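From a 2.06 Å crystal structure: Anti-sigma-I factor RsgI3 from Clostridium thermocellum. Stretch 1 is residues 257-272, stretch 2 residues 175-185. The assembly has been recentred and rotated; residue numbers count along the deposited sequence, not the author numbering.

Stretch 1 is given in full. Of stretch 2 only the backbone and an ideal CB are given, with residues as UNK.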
# COMPACT_ATOMS: atom_id res chain seq x y z
N LYS A 257 5.12 -2.91 -13.59
CA LYS A 257 6.38 -3.10 -14.35
C LYS A 257 6.16 -2.52 -15.73
O LYS A 257 5.07 -2.75 -16.35
CB LYS A 257 6.82 -4.56 -14.34
CG LYS A 257 8.18 -4.80 -15.02
CD LYS A 257 8.82 -6.17 -14.68
CE LYS A 257 7.92 -7.32 -15.09
NZ LYS A 257 8.58 -8.64 -14.92
N VAL A 258 7.12 -1.70 -16.15
CA VAL A 258 7.19 -1.13 -17.51
C VAL A 258 8.60 -1.43 -18.04
O VAL A 258 9.63 -1.16 -17.33
CB VAL A 258 6.86 0.39 -17.56
CG1 VAL A 258 6.95 0.97 -18.97
CG2 VAL A 258 5.46 0.66 -17.06
N GLU A 259 8.64 -1.95 -19.27
CA GLU A 259 9.89 -2.23 -20.03
C GLU A 259 9.84 -1.46 -21.37
O GLU A 259 8.78 -1.41 -22.06
CB GLU A 259 10.14 -3.74 -20.18
CG GLU A 259 10.57 -4.48 -18.92
CD GLU A 259 10.68 -6.01 -18.97
OE1 GLU A 259 10.22 -6.63 -19.95
OE2 GLU A 259 11.15 -6.59 -17.98
N TYR A 260 10.97 -0.86 -21.72
CA TYR A 260 11.17 -0.03 -22.93
C TYR A 260 12.47 -0.48 -23.61
O TYR A 260 13.50 -0.61 -22.97
CB TYR A 260 11.30 1.46 -22.59
CG TYR A 260 11.59 2.34 -23.78
CD1 TYR A 260 10.67 2.41 -24.80
CD2 TYR A 260 12.76 3.06 -23.93
CE1 TYR A 260 10.88 3.18 -25.92
CE2 TYR A 260 13.03 3.78 -25.10
CZ TYR A 260 12.08 3.86 -26.10
OH TYR A 260 12.22 4.58 -27.26
N CYS A 261 12.43 -0.62 -24.92
CA CYS A 261 13.67 -0.79 -25.69
C CYS A 261 13.65 0.21 -26.86
O CYS A 261 12.66 0.48 -27.48
CB CYS A 261 13.88 -2.25 -26.05
SG CYS A 261 12.69 -2.92 -27.24
N ASN A 262 14.77 0.84 -27.02
CA ASN A 262 15.13 1.68 -28.16
C ASN A 262 15.88 0.84 -29.21
O ASN A 262 16.79 0.07 -28.83
CB ASN A 262 16.07 2.76 -27.65
CG ASN A 262 15.94 3.92 -28.57
OD1 ASN A 262 14.80 4.37 -28.72
ND2 ASN A 262 17.04 4.31 -29.21
N TYR A 263 15.58 1.02 -30.48
CA TYR A 263 16.25 0.23 -31.55
C TYR A 263 17.15 1.17 -32.42
O TYR A 263 17.75 0.80 -33.54
CB TYR A 263 15.17 -0.53 -32.32
CG TYR A 263 14.41 -1.61 -31.59
CD1 TYR A 263 15.03 -2.81 -31.27
CD2 TYR A 263 13.04 -1.49 -31.29
CE1 TYR A 263 14.33 -3.85 -30.66
CE2 TYR A 263 12.31 -2.53 -30.72
CZ TYR A 263 12.96 -3.73 -30.42
OH TYR A 263 12.35 -4.80 -29.83
N GLY A 264 17.32 2.38 -31.92
CA GLY A 264 18.33 3.33 -32.44
C GLY A 264 17.70 4.67 -32.76
O GLY A 264 18.49 5.65 -33.00
N GLU A 265 16.36 4.74 -32.75
CA GLU A 265 15.60 5.99 -33.01
C GLU A 265 15.93 6.96 -31.87
O GLU A 265 16.52 6.55 -30.87
CB GLU A 265 14.11 5.70 -33.18
CG GLU A 265 13.78 5.19 -34.56
CD GLU A 265 14.17 3.73 -34.78
OE1 GLU A 265 14.26 2.99 -33.77
OE2 GLU A 265 14.39 3.33 -35.95
N PRO A 266 15.62 8.27 -32.00
CA PRO A 266 15.64 9.17 -30.85
C PRO A 266 14.57 8.64 -29.88
O PRO A 266 13.47 8.26 -30.37
CB PRO A 266 15.26 10.55 -31.40
CG PRO A 266 14.60 10.26 -32.74
CD PRO A 266 15.16 8.94 -33.23
N ALA A 267 14.96 8.49 -28.59
CA ALA A 267 14.20 7.66 -27.63
C ALA A 267 13.08 8.53 -27.02
O ALA A 267 13.33 9.70 -26.72
CB ALA A 267 15.08 7.11 -26.56
N PHE A 268 11.93 7.92 -26.79
CA PHE A 268 10.74 8.59 -26.22
C PHE A 268 9.90 7.51 -25.56
O PHE A 268 9.63 6.54 -26.24
CB PHE A 268 9.93 9.22 -27.35
CG PHE A 268 8.80 10.15 -26.99
CD1 PHE A 268 7.56 9.65 -26.64
CD2 PHE A 268 8.96 11.53 -27.09
CE1 PHE A 268 6.50 10.52 -26.36
CE2 PHE A 268 7.90 12.40 -26.82
CZ PHE A 268 6.67 11.89 -26.47
N ILE A 269 9.48 7.74 -24.33
CA ILE A 269 8.38 6.92 -23.73
C ILE A 269 7.61 7.74 -22.68
O ILE A 269 8.24 8.33 -21.76
CB ILE A 269 8.94 5.60 -23.19
CG1 ILE A 269 7.83 4.75 -22.55
CG2 ILE A 269 10.10 5.93 -22.26
CD1 ILE A 269 8.25 3.40 -22.17
N LYS A 270 6.29 7.79 -22.84
CA LYS A 270 5.34 8.34 -21.81
C LYS A 270 4.41 7.20 -21.39
O LYS A 270 4.06 6.42 -22.30
CB LYS A 270 4.51 9.49 -22.38
CG LYS A 270 5.24 10.79 -22.72
CD LYS A 270 4.42 11.80 -23.54
CE LYS A 270 4.90 13.25 -23.51
NZ LYS A 270 6.38 13.41 -23.40
N LEU A 271 4.03 7.11 -20.10
CA LEU A 271 2.95 6.19 -19.59
C LEU A 271 1.83 7.10 -19.12
O LEU A 271 2.10 8.02 -18.31
CB LEU A 271 3.46 5.25 -18.48
CG LEU A 271 2.41 4.33 -17.84
CD1 LEU A 271 2.00 3.22 -18.80
CD2 LEU A 271 2.91 3.76 -16.55
N LEU A 272 0.67 6.95 -19.76
CA LEU A 272 -0.53 7.72 -19.44
C LEU A 272 -1.57 6.77 -18.86
O LEU A 272 -1.53 5.60 -19.20
CB LEU A 272 -1.04 8.34 -20.73
CG LEU A 272 0.02 9.20 -21.42
CD1 LEU A 272 0.58 8.50 -22.66
CD2 LEU A 272 -0.53 10.58 -21.74
N UNK A 175 8.63 9.76 -12.79
CA UNK A 175 7.49 9.33 -13.61
C UNK A 175 8.03 8.78 -14.91
O UNK A 175 9.27 8.84 -15.15
CB UNK A 175 6.51 10.48 -13.87
N UNK A 176 7.15 8.20 -15.70
CA UNK A 176 7.56 7.65 -17.01
C UNK A 176 7.07 8.66 -18.03
O UNK A 176 5.90 8.59 -18.48
CB UNK A 176 6.99 6.25 -17.27
N UNK A 177 7.93 9.63 -18.29
CA UNK A 177 7.61 10.77 -19.17
C UNK A 177 8.90 11.32 -19.77
O UNK A 177 9.44 12.31 -19.23
CB UNK A 177 6.87 11.87 -18.40
N UNK A 178 9.44 10.63 -20.76
CA UNK A 178 10.80 10.91 -21.28
C UNK A 178 10.73 11.14 -22.79
O UNK A 178 10.08 10.36 -23.54
CB UNK A 178 11.76 9.76 -20.96
N UNK A 179 11.25 12.29 -23.18
CA UNK A 179 11.57 12.65 -24.58
C UNK A 179 13.10 12.80 -24.61
O UNK A 179 13.62 13.88 -24.19
CB UNK A 179 10.86 13.93 -25.03
N UNK A 180 13.84 11.74 -24.90
CA UNK A 180 15.32 11.81 -24.82
C UNK A 180 15.93 12.43 -26.09
O UNK A 180 16.94 13.15 -25.91
CB UNK A 180 15.90 10.41 -24.60
N UNK A 181 15.31 12.34 -27.27
CA UNK A 181 15.50 13.39 -28.31
C UNK A 181 16.96 13.36 -28.77
O UNK A 181 17.54 14.47 -28.78
CB UNK A 181 15.13 14.78 -27.78
N UNK A 182 17.51 12.14 -28.92
CA UNK A 182 18.85 11.77 -29.46
C UNK A 182 19.98 11.76 -28.41
O UNK A 182 20.99 11.09 -28.72
CB UNK A 182 19.23 12.75 -30.58
N UNK A 183 19.88 12.50 -27.27
CA UNK A 183 20.86 12.47 -26.13
C UNK A 183 20.49 11.29 -25.24
O UNK A 183 19.72 11.48 -24.28
CB UNK A 183 20.85 13.77 -25.33
N UNK A 184 20.95 10.11 -25.58
CA UNK A 184 20.49 8.85 -24.94
C UNK A 184 20.76 8.90 -23.45
O UNK A 184 21.81 9.29 -22.99
CB UNK A 184 21.18 7.63 -25.55
N UNK A 185 19.85 8.34 -22.63
CA UNK A 185 20.08 8.32 -21.19
C UNK A 185 21.24 7.42 -20.72
O UNK A 185 21.63 7.46 -19.54
CB UNK A 185 18.79 7.87 -20.50

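Position 175 lies beyond the ladder, with nothing of stretch 1 within 5.5 Å of its CB, so almost any residue would serve; it is Ala 175.

At 176 the CB sits 3.9 Å from Leu 271 CB, and Val 258 and Ile 269 line the same region. An aliphatic side chain, Ile, Leu, Val or Met, would suit. The residue is Ile 176: its CD1 reaches Val 258 CG2 at 3.7 Å and its CG2 lies 4.1 Å from Ile 269 CG1. Its backbone O accepts a hydrogen bond from Leu 271 N (2.9 Å).

Position 177 pairs with Lys 270 in an antiparallel bridge, its CB 4.7 Å from Lys 270 CG. A carbonyl or carboxylate (Asn, Asp, Gln, Glu) could meet the ammonium group. Asn 177 does so, OD1 accepting a hydrogen bond from Lys 270 NZ at 3.0 Å.

At 178 the backbone N and O both pair with Ile 269. The CB points to the face bearing Ile 269, where a β-branched or aromatic residue would fit. In Phe 178 the CB lies 4.4 Å from Ile 269 CG2, while the ring leads away; the hydrogen bonds Phe 178 N to Ile 269 O and Ile 269 N to Phe 178 O are both 2.8 Å.

Position 179 returns to the face of Phe 268 and Lys 270, its CB 3.7 Å from Phe 268 CD2. Small polar or apolar groups could both be accommodated. Asn 179 places OD1 at the edge of the Phe 268 ring, 3.2 Å from CD2, where the ring's hydrogens carry slight positive charge.

From 180 to 183 the chain makes a type I' turn. The CB of 180 points sideways, with Ala 267, Ile 269 and Tyr 260 within reach of a large apolar or aromatic side chain. Trp 180 brings CE3 to 3.6 Å from Ala 267 CB and CZ3 to 3.8 Å from Ile 269 CG2. Its N donates to Ala 267 O (2.8 Å).

Position 181 has positive phi (65°), which Gly, Asn and Asp tolerate best, and its CB points away. Asp 181, poorly ordered, donates a weak hydrogen bond from N to Ala 267 O (3.3 Å).

Position 182, phi 87°, would also favour Gly or Asn, yet the carbonyl O of Gly 264 is an acceptor that a long donor could reach. Lys 182, though poorly ordered, donates from NZ to Gly 264 O (2.8 Å).

Position 183, out of reach, suits polar residues; it is Asp 183. At 184 Leu, Met or an aromatic could reach the loop, and an aromatic can offer its weakly positive edge to a carbonyl: Phe 184 CE1 lies 3.5 Å from Glu 265 O. Position 185, phi −68°, admits proline among many others; it is Pro 185.

Stretch 2 (175-185) AINFNWDKDFP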
# COMPACT_ATOMS: atom_id res chain seq x y z
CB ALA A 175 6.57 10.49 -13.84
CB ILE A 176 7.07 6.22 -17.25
CG1 ILE A 176 7.49 5.27 -16.12
CG2 ILE A 176 7.56 5.71 -18.62
CD1 ILE A 176 7.04 3.88 -16.33
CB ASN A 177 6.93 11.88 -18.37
CG ASN A 177 6.31 12.92 -19.28
OD1 ASN A 177 6.31 12.75 -20.51
ND2 ASN A 177 5.88 14.01 -18.69
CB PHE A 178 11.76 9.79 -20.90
CG PHE A 178 12.11 9.75 -19.43
CD1 PHE A 178 12.94 10.70 -18.88
CD2 PHE A 178 11.57 8.77 -18.60
CE1 PHE A 178 13.31 10.62 -17.55
CE2 PHE A 178 11.91 8.71 -17.25
CZ PHE A 178 12.75 9.66 -16.73
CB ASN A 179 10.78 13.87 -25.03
CG ASN A 179 11.22 14.40 -26.38
OD1 ASN A 179 11.39 13.67 -27.35
ND2 ASN A 179 11.35 15.71 -26.47
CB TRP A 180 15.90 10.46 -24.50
CG TRP A 180 15.72 10.10 -23.06
CD1 TRP A 180 16.16 10.78 -21.97
CD2 TRP A 180 15.04 8.95 -22.58
NE1 TRP A 180 15.81 10.11 -20.84
CE2 TRP A 180 15.15 8.97 -21.18
CE3 TRP A 180 14.33 7.90 -23.18
CZ2 TRP A 180 14.59 7.97 -20.38
CZ3 TRP A 180 13.78 6.92 -22.40
CH2 TRP A 180 13.92 6.94 -21.01
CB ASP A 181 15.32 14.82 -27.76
CG ASP A 181 14.21 15.69 -28.32
OD1 ASP A 181 13.37 15.20 -29.11
OD2 ASP A 181 14.18 16.89 -27.92
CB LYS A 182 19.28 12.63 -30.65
CG LYS A 182 19.88 11.82 -31.79
CD LYS A 182 18.89 10.78 -32.32
CE LYS A 182 19.55 9.50 -32.79
NZ LYS A 182 18.61 8.47 -33.28
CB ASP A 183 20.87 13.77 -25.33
CG ASP A 183 20.68 14.98 -26.22
OD1 ASP A 183 19.51 15.28 -26.62
OD2 ASP A 183 21.72 15.60 -26.56
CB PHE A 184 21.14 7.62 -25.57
CG PHE A 184 20.89 7.52 -27.05
CD1 PHE A 184 19.61 7.37 -27.52
CD2 PHE A 184 21.91 7.74 -27.95
CE1 PHE A 184 19.35 7.31 -28.88
CE2 PHE A 184 21.67 7.67 -29.31
CZ PHE A 184 20.40 7.41 -29.77
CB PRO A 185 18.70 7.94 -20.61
CG PRO A 185 18.06 7.15 -21.73
CD PRO A 185 18.59 7.75 -23.03
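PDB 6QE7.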